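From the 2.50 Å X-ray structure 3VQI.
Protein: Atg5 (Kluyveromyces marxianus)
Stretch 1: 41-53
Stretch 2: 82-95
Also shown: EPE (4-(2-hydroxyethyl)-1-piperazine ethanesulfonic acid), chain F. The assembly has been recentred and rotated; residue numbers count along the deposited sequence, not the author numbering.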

# COMPACT_ATOMS: atom_id res chain seq x y z
N VAL A 41 -13.76 -5.44 4.76
CA VAL A 41 -12.49 -6.15 4.78
C VAL A 41 -11.72 -5.59 3.59
O VAL A 41 -12.28 -5.47 2.50
CB VAL A 41 -12.70 -7.67 4.62
CG1 VAL A 41 -11.36 -8.39 4.68
CG2 VAL A 41 -13.60 -8.18 5.73
N MET A 42 -10.47 -5.21 3.81
CA MET A 42 -9.64 -4.67 2.73
C MET A 42 -8.45 -5.57 2.47
O MET A 42 -7.90 -6.19 3.39
CB MET A 42 -9.11 -3.28 3.09
CG MET A 42 -10.14 -2.18 3.11
SD MET A 42 -9.35 -0.61 3.50
CE MET A 42 -10.80 0.48 3.61
N LEU A 43 -8.04 -5.66 1.21
CA LEU A 43 -6.90 -6.47 0.88
C LEU A 43 -5.65 -5.69 1.28
O LEU A 43 -5.58 -4.49 1.05
CB LEU A 43 -6.90 -6.77 -0.61
CG LEU A 43 -8.00 -7.76 -1.00
CD1 LEU A 43 -8.12 -7.82 -2.51
CD2 LEU A 43 -7.68 -9.13 -0.41
N ARG A 44 -4.69 -6.37 1.89
CA ARG A 44 -3.46 -5.72 2.31
C ARG A 44 -2.73 -5.14 1.12
O ARG A 44 -2.21 -4.03 1.18
CB ARG A 44 -2.56 -6.71 3.05
CG ARG A 44 -2.87 -6.80 4.54
CD ARG A 44 -2.07 -7.88 5.26
NE ARG A 44 -1.89 -7.48 6.65
CZ ARG A 44 -0.96 -6.62 7.05
NH1 ARG A 44 -0.11 -6.09 6.17
NH2 ARG A 44 -0.91 -6.24 8.33
N ASP A 45 -2.70 -5.89 0.03
CA ASP A 45 -2.02 -5.42 -1.16
C ASP A 45 -3.01 -4.90 -2.17
O ASP A 45 -3.25 -5.49 -3.22
CB ASP A 45 -1.18 -6.54 -1.76
CG ASP A 45 0.30 -6.30 -1.57
OD1 ASP A 45 0.77 -5.23 -1.99
OD2 ASP A 45 0.99 -7.18 -1.00
N ALA A 46 -3.60 -3.76 -1.82
CA ALA A 46 -4.57 -3.06 -2.63
C ALA A 46 -4.38 -1.62 -2.22
O ALA A 46 -3.52 -1.33 -1.38
CB ALA A 46 -5.97 -3.52 -2.28
N TYR A 47 -5.16 -0.71 -2.78
CA TYR A 47 -5.03 0.69 -2.43
C TYR A 47 -6.30 1.20 -1.75
O TYR A 47 -7.41 0.84 -2.17
CB TYR A 47 -4.74 1.52 -3.68
CG TYR A 47 -3.32 1.37 -4.16
CD1 TYR A 47 -2.27 1.97 -3.47
CD2 TYR A 47 -3.02 0.64 -5.32
CE1 TYR A 47 -0.96 1.86 -3.92
CE2 TYR A 47 -1.71 0.53 -5.78
CZ TYR A 47 -0.68 1.15 -5.07
OH TYR A 47 0.61 1.06 -5.51
N LEU A 48 -6.14 2.02 -0.71
CA LEU A 48 -7.28 2.59 0.01
C LEU A 48 -8.25 3.20 -0.97
O LEU A 48 -9.47 3.10 -0.81
CB LEU A 48 -6.83 3.66 1.00
CG LEU A 48 -6.48 3.15 2.39
CD1 LEU A 48 -5.98 4.28 3.27
CD2 LEU A 48 -7.73 2.52 2.98
N GLY A 49 -7.69 3.82 -1.99
CA GLY A 49 -8.51 4.46 -3.00
C GLY A 49 -9.48 3.51 -3.69
O GLY A 49 -10.50 3.96 -4.20
N PHE A 50 -9.17 2.21 -3.72
CA PHE A 50 -10.09 1.28 -4.38
C PHE A 50 -11.38 1.21 -3.57
O PHE A 50 -12.44 0.90 -4.11
CB PHE A 50 -9.53 -0.15 -4.45
CG PHE A 50 -8.35 -0.34 -5.38
CD1 PHE A 50 -8.12 0.53 -6.44
CD2 PHE A 50 -7.51 -1.43 -5.22
CE1 PHE A 50 -7.06 0.30 -7.33
CE2 PHE A 50 -6.44 -1.68 -6.11
CZ PHE A 50 -6.22 -0.81 -7.16
N TYR A 51 -11.28 1.49 -2.28
CA TYR A 51 -12.45 1.40 -1.40
C TYR A 51 -13.23 2.69 -1.20
O TYR A 51 -14.35 2.66 -0.70
CB TYR A 51 -12.02 0.84 -0.04
CG TYR A 51 -11.38 -0.52 -0.13
CD1 TYR A 51 -12.16 -1.68 -0.21
CD2 TYR A 51 -10.00 -0.65 -0.20
CE1 TYR A 51 -11.57 -2.94 -0.36
CE2 TYR A 51 -9.39 -1.91 -0.36
CZ TYR A 51 -10.18 -3.05 -0.43
OH TYR A 51 -9.60 -4.29 -0.57
N LEU A 52 -12.64 3.82 -1.61
CA LEU A 52 -13.26 5.13 -1.45
C LEU A 52 -14.74 5.24 -1.85
O LEU A 52 -15.57 5.53 -1.00
CB LEU A 52 -12.45 6.19 -2.20
CG LEU A 52 -12.11 7.46 -1.42
CD1 LEU A 52 -11.80 8.59 -2.40
CD2 LEU A 52 -13.26 7.85 -0.53
N PRO A 53 -15.08 5.03 -3.13
CA PRO A 53 -16.49 5.14 -3.53
C PRO A 53 -17.48 4.23 -2.82
O PRO A 53 -18.64 4.58 -2.61
CB PRO A 53 -16.46 4.90 -5.04
CG PRO A 53 -15.16 4.21 -5.28
CD PRO A 53 -14.23 4.89 -4.32
N GLY A 82 -4.13 12.75 8.03
CA GLY A 82 -4.41 12.24 6.70
C GLY A 82 -3.60 10.98 6.38
O GLY A 82 -2.41 10.92 6.64
N VAL A 83 -4.26 9.97 5.83
CA VAL A 83 -3.55 8.74 5.48
C VAL A 83 -2.95 8.90 4.09
O VAL A 83 -3.64 9.28 3.16
CB VAL A 83 -4.49 7.53 5.48
CG1 VAL A 83 -3.73 6.30 4.99
CG2 VAL A 83 -5.03 7.29 6.88
N PRO A 84 -1.64 8.60 3.95
CA PRO A 84 -0.89 8.69 2.70
C PRO A 84 -1.31 7.50 1.87
O PRO A 84 -0.56 6.53 1.78
CB PRO A 84 0.57 8.52 3.14
CG PRO A 84 0.55 8.73 4.63
CD PRO A 84 -0.78 8.14 5.04
N TRP A 85 -2.50 7.58 1.28
CA TRP A 85 -3.02 6.46 0.53
C TRP A 85 -2.33 5.94 -0.75
O TRP A 85 -2.80 4.97 -1.34
CB TRP A 85 -4.51 6.67 0.25
CG TRP A 85 -4.88 7.97 -0.33
CD1 TRP A 85 -4.05 8.98 -0.73
CD2 TRP A 85 -6.21 8.43 -0.55
NE1 TRP A 85 -4.79 10.04 -1.19
CE2 TRP A 85 -6.12 9.73 -1.09
CE3 TRP A 85 -7.48 7.86 -0.34
CZ2 TRP A 85 -7.25 10.47 -1.42
CZ3 TRP A 85 -8.60 8.60 -0.67
CH2 TRP A 85 -8.48 9.90 -1.21
N GLU A 86 -1.23 6.56 -1.16
CA GLU A 86 -0.50 6.07 -2.32
C GLU A 86 0.36 4.85 -1.96
O GLU A 86 1.16 4.38 -2.76
CB GLU A 86 0.40 7.17 -2.93
CG GLU A 86 1.57 7.63 -2.08
CD GLU A 86 1.19 8.71 -1.08
OE1 GLU A 86 2.13 9.33 -0.52
OE2 GLU A 86 -0.02 8.93 -0.84
N TYR A 87 0.20 4.36 -0.73
CA TYR A 87 0.92 3.18 -0.30
C TYR A 87 -0.12 2.09 -0.08
O TYR A 87 -1.26 2.38 0.27
CB TYR A 87 1.69 3.44 1.00
CG TYR A 87 2.82 4.41 0.83
CD1 TYR A 87 2.70 5.74 1.23
CD2 TYR A 87 4.01 4.01 0.20
CE1 TYR A 87 3.73 6.66 1.02
CE2 TYR A 87 5.04 4.92 -0.02
CZ TYR A 87 4.89 6.24 0.39
OH TYR A 87 5.90 7.13 0.16
N PRO A 88 0.25 0.83 -0.31
CA PRO A 88 -0.77 -0.20 -0.08
C PRO A 88 -1.34 -0.19 1.33
O PRO A 88 -0.66 0.19 2.28
CB PRO A 88 -0.04 -1.51 -0.42
CG PRO A 88 1.45 -1.12 -0.46
CD PRO A 88 1.44 0.27 -0.98
N CYS A 89 -2.61 -0.59 1.44
CA CYS A 89 -3.32 -0.66 2.71
C CYS A 89 -2.52 -1.37 3.80
O CYS A 89 -2.30 -0.84 4.88
CB CYS A 89 -4.65 -1.39 2.54
SG CYS A 89 -5.76 -0.63 1.32
N GLY A 90 -2.11 -2.59 3.51
CA GLY A 90 -1.36 -3.36 4.49
C GLY A 90 -0.16 -2.61 5.04
O GLY A 90 0.13 -2.68 6.24
N VAL A 91 0.53 -1.90 4.17
CA VAL A 91 1.70 -1.14 4.56
C VAL A 91 1.31 -0.03 5.54
O VAL A 91 1.98 0.19 6.54
CB VAL A 91 2.37 -0.53 3.32
CG1 VAL A 91 3.53 0.38 3.73
CG2 VAL A 91 2.87 -1.64 2.43
N LEU A 92 0.20 0.65 5.25
CA LEU A 92 -0.27 1.73 6.09
C LEU A 92 -0.75 1.18 7.41
O LEU A 92 -0.48 1.74 8.48
CB LEU A 92 -1.38 2.50 5.38
CG LEU A 92 -0.88 3.14 4.08
CD1 LEU A 92 -2.04 3.60 3.20
CD2 LEU A 92 0.05 4.30 4.45
N PHE A 93 -1.46 0.06 7.34
CA PHE A 93 -1.97 -0.60 8.54
C PHE A 93 -0.79 -0.95 9.46
O PHE A 93 -0.81 -0.68 10.66
CB PHE A 93 -2.70 -1.89 8.16
CG PHE A 93 -3.22 -2.66 9.33
CD1 PHE A 93 -4.41 -2.30 9.94
CD2 PHE A 93 -2.50 -3.74 9.84
CE1 PHE A 93 -4.89 -3.00 11.05
CE2 PHE A 93 -2.96 -4.45 10.95
CZ PHE A 93 -4.16 -4.08 11.55
N ASP A 94 0.25 -1.55 8.88
CA ASP A 94 1.43 -1.93 9.64
C ASP A 94 2.09 -0.71 10.27
O ASP A 94 2.61 -0.78 11.37
CB ASP A 94 2.45 -2.64 8.75
CG ASP A 94 2.01 -4.03 8.34
OD1 ASP A 94 1.02 -4.54 8.90
OD2 ASP A 94 2.68 -4.63 7.47
N LEU A 95 2.07 0.40 9.55
CA LEU A 95 2.71 1.62 9.99
C LEU A 95 1.96 2.47 11.01
O LEU A 95 2.58 3.02 11.92
CB LEU A 95 3.02 2.49 8.77
CG LEU A 95 3.54 3.91 9.01
CD1 LEU A 95 4.99 3.84 9.42
CD2 LEU A 95 3.41 4.75 7.75
N1 EPE F . -2.06 8.68 -6.18
C2 EPE F . -1.78 7.25 -6.34
C3 EPE F . -2.24 6.49 -5.10
N4 EPE F . -3.67 6.70 -4.86
C5 EPE F . -3.87 8.16 -4.62
C6 EPE F . -3.51 8.90 -5.93
C7 EPE F . -3.97 5.92 -3.67
C8 EPE F . -5.41 5.97 -3.27
O8 EPE F . -5.59 5.04 -2.22
C9 EPE F . -1.57 9.32 -7.42
C10 EPE F . -1.82 10.83 -7.50
S EPE F . -1.09 11.46 -9.04
O1S EPE F . 0.34 11.35 -8.92
O2S EPE F . -1.70 10.88 -10.20
O3S EPE F . -1.40 12.96 -9.09

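What ties the two backbones together? The first turn of the helix 89-95 has amide hydrogens with no carbonyl of its own to meet, and stretch 1 supplies two. Gly90 N donates to Arg44 O at 2.7 Å, and Cys89 N donates to Ala46 O at 3.1 Å, both nearly straight. Arg44 O also takes a weak bond from Ala46 N within its own stretch. Pro88, at the N-cap position, has no amide hydrogen to leave unpaired; its CA instead lies 3.2 Å from Ala46 O in a CA-H...O contact. From Leu92 N onward, the helix satisfies its own amides.

Why is there a glycine at position 90? The chains come very close here, with Gly90 CA only 3.8 Å from Arg44 CA. A CB on Gly90 would point toward stretch 1 and fall 2.7 Å from Arg44 CB, a clash, so the absence of a side chain lets the two backbones meet.

How is the buried charge of Arg44 answered? Its side chain leaves the backbone sideways and its end comes nearer the helix, reaching Asp94 one turn beyond Gly90. Arg44 NH2 donates to Asp94 OD1 at 2.6 Å in a nearly straight salt bridge, with the carboxylate oxygen at the edge of the guanidinium, where its hydrogens point. Arg44 NH1 adds weak bonds to the same carboxylate, 3.3 Å to Asp94 OD1 and 3.4 Å to Asp94 OD2. Asp94 OD2 is also bonded elsewhere in the structure.

What fills the space where no polar pairing is needed? Leu48 points toward stretch 2, its CD1 packing 3.5 Å from Val83 CG1 and 4.0 Å from Leu92 CD1, while its CB lies 3.9 Å from Trp85 CB at the edge of the indole. Leu52 CD1 extends this apolar patch to Trp85 CZ3 at 3.6 Å. The small Cys89 side chain fits a tight site, its SG 4.0 Å from Leu48 CG and 4.2 Å from both Met42 SD and Tyr51 CE2. The hydroxyl of that tyrosine is engaged within stretch 1, where Leu43 N donates to Tyr51 OH at 2.7 Å.

What does the bound EPE, probably from the crystallisation liquor, add? Its hydroxyl links the stretches: Gly49 N donates to EPE O8 at a very short 2.4 Å, and EPE O8 donates to Trp85 O at 2.9 Å, although the position of that carbonyl is less certain. Gly49 leaves room for the ligand, since a CB there would lie 2.5 Å from EPE C8.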